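Fimbrial structural subunit (Actinomyces naeslundii, PDB 3QDH) builds the shaft of type 2 fimbriae and probably mediates adhesion to streptococci and host cells during oral biofilm development. Local coordinates at residues 48-62 with 105-119. Numbering follows the deposited sequence.
Sequences DTLDDRLTAVTATEV and AVFQGKVTEARNGAI
The guanidinium of R53 packs against residues 113-119: NH1 donates to A114 O (2.9 Å), in the type II' turn 114-117, and NH2 to A118 O at the start of the next strand, the latter from above the carbonyl plane. D51 holds the group side-on, one carboxylate oxygen each for NE and NH2, while I119 CG1 lies 3.7 Å above the guanidinium plane, over its centre. A bend at chi3 (-75°) lets R53 meet D51 and the A114 and A118 carbonyls together. D51 OD2 also takes the R53 backbone N, closing an Asx turn. Next to this knot, strands 54-55 and 57-62 run antiparallel to 105-111 in what is probably the CnaA-type, immunoglobulin-like module; a beta bulge shifts the register between T55 and T58. On the buried side the F107 ring is sandwiched between D48 CB, 3.6 Å from its centroid, and A59 CB on the opposite face; D48 OD2 is hydrogen-bonded to K8 NZ. The other side is looser: T60 OG1 donates to Q108 OE1 (2.9 Å), and T55 CG2 runs alongside K110 CB at 3.8 Å, beyond which the exposed lysine leads away. Toward solvent, R115 lays its guanidinium over R53 CG and reaches D52 OD2 through a water.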
# COMPACT_ATOMS: atom_id res chain seq x y z
N ASP A 48 7.28 12.63 0.18
CA ASP A 48 7.38 11.21 -0.09
C ASP A 48 7.42 11.00 -1.60
O ASP A 48 6.46 11.34 -2.30
CB ASP A 48 6.19 10.46 0.54
CG ASP A 48 6.44 8.95 0.68
OD1 ASP A 48 7.01 8.34 -0.24
OD2 ASP A 48 6.02 8.36 1.70
N THR A 49 8.52 10.46 -2.09
CA THR A 49 8.59 10.04 -3.49
C THR A 49 8.23 8.56 -3.51
O THR A 49 8.98 7.73 -3.01
CB THR A 49 9.98 10.25 -4.09
OG1 THR A 49 10.30 11.64 -4.07
CG2 THR A 49 10.03 9.74 -5.55
N LEU A 50 7.08 8.24 -4.08
CA LEU A 50 6.61 6.86 -4.05
C LEU A 50 7.25 6.03 -5.16
O LEU A 50 7.61 6.54 -6.22
CB LEU A 50 5.09 6.79 -4.10
CG LEU A 50 4.45 7.12 -2.74
CD1 LEU A 50 4.24 8.63 -2.60
CD2 LEU A 50 3.16 6.38 -2.54
N ASP A 51 7.42 4.75 -4.85
CA ASP A 51 7.91 3.73 -5.77
C ASP A 51 7.14 3.73 -7.08
O ASP A 51 5.91 3.81 -7.09
CB ASP A 51 7.77 2.36 -5.08
CG ASP A 51 8.38 1.23 -5.89
OD1 ASP A 51 9.43 0.73 -5.48
OD2 ASP A 51 7.79 0.83 -6.91
N ASP A 52 7.88 3.60 -8.19
CA ASP A 52 7.33 3.64 -9.55
C ASP A 52 6.20 2.66 -9.84
O ASP A 52 5.43 2.87 -10.77
CB ASP A 52 8.44 3.41 -10.59
CG ASP A 52 9.38 4.58 -10.73
OD1 ASP A 52 9.07 5.68 -10.21
OD2 ASP A 52 10.42 4.42 -11.40
N ARG A 53 6.11 1.59 -9.05
CA ARG A 53 5.02 0.62 -9.21
C ARG A 53 3.69 1.15 -8.70
O ARG A 53 2.63 0.55 -8.94
CB ARG A 53 5.36 -0.70 -8.53
CG ARG A 53 6.36 -1.56 -9.30
CD ARG A 53 7.01 -2.58 -8.40
NE ARG A 53 8.00 -1.97 -7.52
CZ ARG A 53 8.88 -2.65 -6.81
NH1 ARG A 53 8.89 -3.98 -6.85
NH2 ARG A 53 9.76 -2.01 -6.04
N LEU A 54 3.74 2.28 -7.99
CA LEU A 54 2.54 2.91 -7.46
C LEU A 54 2.12 4.10 -8.34
O LEU A 54 2.93 4.96 -8.67
CB LEU A 54 2.72 3.32 -5.99
CG LEU A 54 3.09 2.18 -5.02
CD1 LEU A 54 3.45 2.69 -3.61
CD2 LEU A 54 1.98 1.13 -4.94
N THR A 55 0.85 4.12 -8.72
CA THR A 55 0.34 5.14 -9.61
C THR A 55 -0.74 5.99 -8.93
O THR A 55 -1.27 5.60 -7.87
CB THR A 55 -0.18 4.52 -10.94
OG1 THR A 55 -0.12 5.50 -11.98
CG2 THR A 55 -1.61 4.00 -10.78
N ALA A 56 -1.04 7.14 -9.54
CA ALA A 56 -2.01 8.10 -9.01
C ALA A 56 -1.68 8.44 -7.55
O ALA A 56 -2.56 8.47 -6.69
CB ALA A 56 -3.45 7.57 -9.15
N VAL A 57 -0.40 8.70 -7.28
CA VAL A 57 0.08 8.88 -5.92
C VAL A 57 -0.39 10.20 -5.32
O VAL A 57 -0.48 11.21 -6.01
CB VAL A 57 1.62 8.72 -5.80
CG1 VAL A 57 2.04 7.31 -6.28
CG2 VAL A 57 2.36 9.79 -6.58
N THR A 58 -0.70 10.17 -4.03
CA THR A 58 -1.25 11.32 -3.32
C THR A 58 -1.10 11.11 -1.82
O THR A 58 -0.44 10.15 -1.37
CB THR A 58 -2.75 11.59 -3.73
OG1 THR A 58 -3.15 12.91 -3.33
CG2 THR A 58 -3.70 10.54 -3.14
N ALA A 59 -1.69 12.01 -1.04
CA ALA A 59 -1.75 11.89 0.40
C ALA A 59 -3.14 12.26 0.89
O ALA A 59 -3.78 13.16 0.33
CB ALA A 59 -0.68 12.77 1.05
N THR A 60 -3.61 11.55 1.92
CA THR A 60 -4.90 11.82 2.56
C THR A 60 -4.73 11.83 4.08
O THR A 60 -3.64 11.57 4.60
CB THR A 60 -5.95 10.74 2.22
OG1 THR A 60 -5.52 9.47 2.73
CG2 THR A 60 -6.18 10.64 0.72
N GLU A 61 -5.82 12.11 4.80
CA GLU A 61 -5.86 12.06 6.27
C GLU A 61 -4.76 12.89 6.95
O GLU A 61 -4.11 12.43 7.89
CB GLU A 61 -5.80 10.61 6.79
CG GLU A 61 -6.87 9.67 6.26
CD GLU A 61 -6.93 8.35 7.04
OE1 GLU A 61 -6.46 8.30 8.19
OE2 GLU A 61 -7.46 7.36 6.49
N VAL A 62 -4.55 14.10 6.46
CA VAL A 62 -3.56 15.00 7.06
C VAL A 62 -4.08 15.36 8.44
O VAL A 62 -5.25 15.71 8.58
CB VAL A 62 -3.36 16.26 6.21
CG1 VAL A 62 -2.28 17.16 6.84
CG2 VAL A 62 -2.98 15.89 4.78
N ALA A 105 0.34 12.26 7.86
CA ALA A 105 -0.48 12.08 6.69
C ALA A 105 -0.35 10.63 6.23
O ALA A 105 0.57 9.92 6.65
CB ALA A 105 -0.07 13.03 5.58
N VAL A 106 -1.26 10.20 5.37
CA VAL A 106 -1.20 8.85 4.81
C VAL A 106 -0.88 9.00 3.33
O VAL A 106 -1.71 9.47 2.55
CB VAL A 106 -2.53 8.09 5.01
CG1 VAL A 106 -2.48 6.71 4.33
CG2 VAL A 106 -2.85 7.93 6.50
N PHE A 107 0.34 8.62 2.93
CA PHE A 107 0.71 8.63 1.53
C PHE A 107 0.23 7.34 0.89
O PHE A 107 0.15 6.31 1.56
CB PHE A 107 2.23 8.81 1.37
CG PHE A 107 2.72 10.15 1.83
CD1 PHE A 107 2.89 11.19 0.93
CD2 PHE A 107 2.96 10.39 3.19
CE1 PHE A 107 3.32 12.44 1.36
CE2 PHE A 107 3.40 11.63 3.63
CZ PHE A 107 3.58 12.66 2.72
N GLN A 108 -0.11 7.40 -0.40
CA GLN A 108 -0.74 6.26 -1.04
C GLN A 108 -0.59 6.24 -2.55
O GLN A 108 -0.35 7.27 -3.18
CB GLN A 108 -2.23 6.20 -0.67
CG GLN A 108 -2.98 7.47 -1.02
CD GLN A 108 -4.35 7.52 -0.36
OE1 GLN A 108 -4.46 7.54 0.87
NE2 GLN A 108 -5.38 7.54 -1.18
N GLY A 109 -0.74 5.05 -3.11
CA GLY A 109 -0.69 4.88 -4.56
C GLY A 109 -1.33 3.55 -4.91
O GLY A 109 -1.49 2.68 -4.05
N LYS A 110 -1.69 3.39 -6.18
CA LYS A 110 -2.33 2.17 -6.66
C LYS A 110 -1.27 1.20 -7.19
O LYS A 110 -0.42 1.59 -7.98
CB LYS A 110 -3.32 2.51 -7.78
CG LYS A 110 -4.24 1.36 -8.16
CD LYS A 110 -5.34 1.79 -9.13
CE LYS A 110 -4.95 1.53 -10.58
NZ LYS A 110 -6.11 1.74 -11.50
N VAL A 111 -1.33 -0.06 -6.75
CA VAL A 111 -0.34 -1.07 -7.15
C VAL A 111 -0.61 -1.47 -8.60
O VAL A 111 -1.71 -1.93 -8.92
CB VAL A 111 -0.38 -2.33 -6.25
CG1 VAL A 111 0.68 -3.35 -6.70
CG2 VAL A 111 -0.15 -1.97 -4.81
N THR A 112 0.38 -1.29 -9.46
CA THR A 112 0.24 -1.64 -10.87
C THR A 112 0.77 -3.05 -11.17
O THR A 112 0.23 -3.75 -12.03
CB THR A 112 0.92 -0.61 -11.80
OG1 THR A 112 2.31 -0.50 -11.48
CG2 THR A 112 0.26 0.77 -11.65
N GLU A 113 1.82 -3.44 -10.45
CA GLU A 113 2.45 -4.76 -10.61
C GLU A 113 3.52 -5.02 -9.54
O GLU A 113 4.02 -4.08 -8.92
CB GLU A 113 3.06 -4.91 -12.01
CG GLU A 113 4.26 -4.01 -12.27
CD GLU A 113 4.71 -4.03 -13.71
OE1 GLU A 113 4.37 -4.99 -14.44
OE2 GLU A 113 5.40 -3.07 -14.13
N ALA A 114 3.87 -6.29 -9.37
CA ALA A 114 4.81 -6.73 -8.35
C ALA A 114 6.28 -6.47 -8.68
O ALA A 114 7.03 -6.02 -7.81
CB ALA A 114 4.60 -8.21 -8.04
N ARG A 115 6.69 -6.76 -9.92
CA ARG A 115 8.10 -6.73 -10.36
C ARG A 115 9.01 -7.57 -9.44
O ARG A 115 8.68 -8.72 -9.16
CB ARG A 115 8.64 -5.31 -10.52
CG ARG A 115 8.03 -4.54 -11.67
CD ARG A 115 8.69 -3.20 -11.83
NE ARG A 115 7.78 -2.22 -12.42
CZ ARG A 115 8.03 -0.92 -12.54
NH1 ARG A 115 9.19 -0.41 -12.12
NH2 ARG A 115 7.12 -0.12 -13.09
N ASN A 116 10.12 -6.99 -8.97
CA ASN A 116 11.05 -7.71 -8.07
C ASN A 116 10.36 -8.15 -6.78
O ASN A 116 10.88 -9.00 -6.05
CB ASN A 116 12.34 -6.91 -7.80
CG ASN A 116 12.24 -5.96 -6.59
OD1 ASN A 116 13.17 -5.90 -5.77
ND2 ASN A 116 11.15 -5.22 -6.48
N GLY A 117 9.19 -7.57 -6.51
CA GLY A 117 8.35 -7.99 -5.42
C GLY A 117 8.54 -7.24 -4.11
O GLY A 117 7.82 -7.49 -3.15
N ALA A 118 9.51 -6.34 -4.06
CA ALA A 118 9.76 -5.56 -2.84
C ALA A 118 9.51 -4.08 -3.09
O ALA A 118 10.36 -3.39 -3.66
CB ALA A 118 11.18 -5.81 -2.32
N ILE A 119 8.34 -3.60 -2.70
CA ILE A 119 8.02 -2.18 -2.86
C ILE A 119 8.41 -1.45 -1.58
O ILE A 119 7.85 -1.72 -0.52
CB ILE A 119 6.51 -1.94 -3.15
CG1 ILE A 119 6.06 -2.73 -4.38
CG2 ILE A 119 6.24 -0.42 -3.34
CD1 ILE A 119 4.55 -2.82 -4.54
O HOH W 1 10.51 2.34 -13.09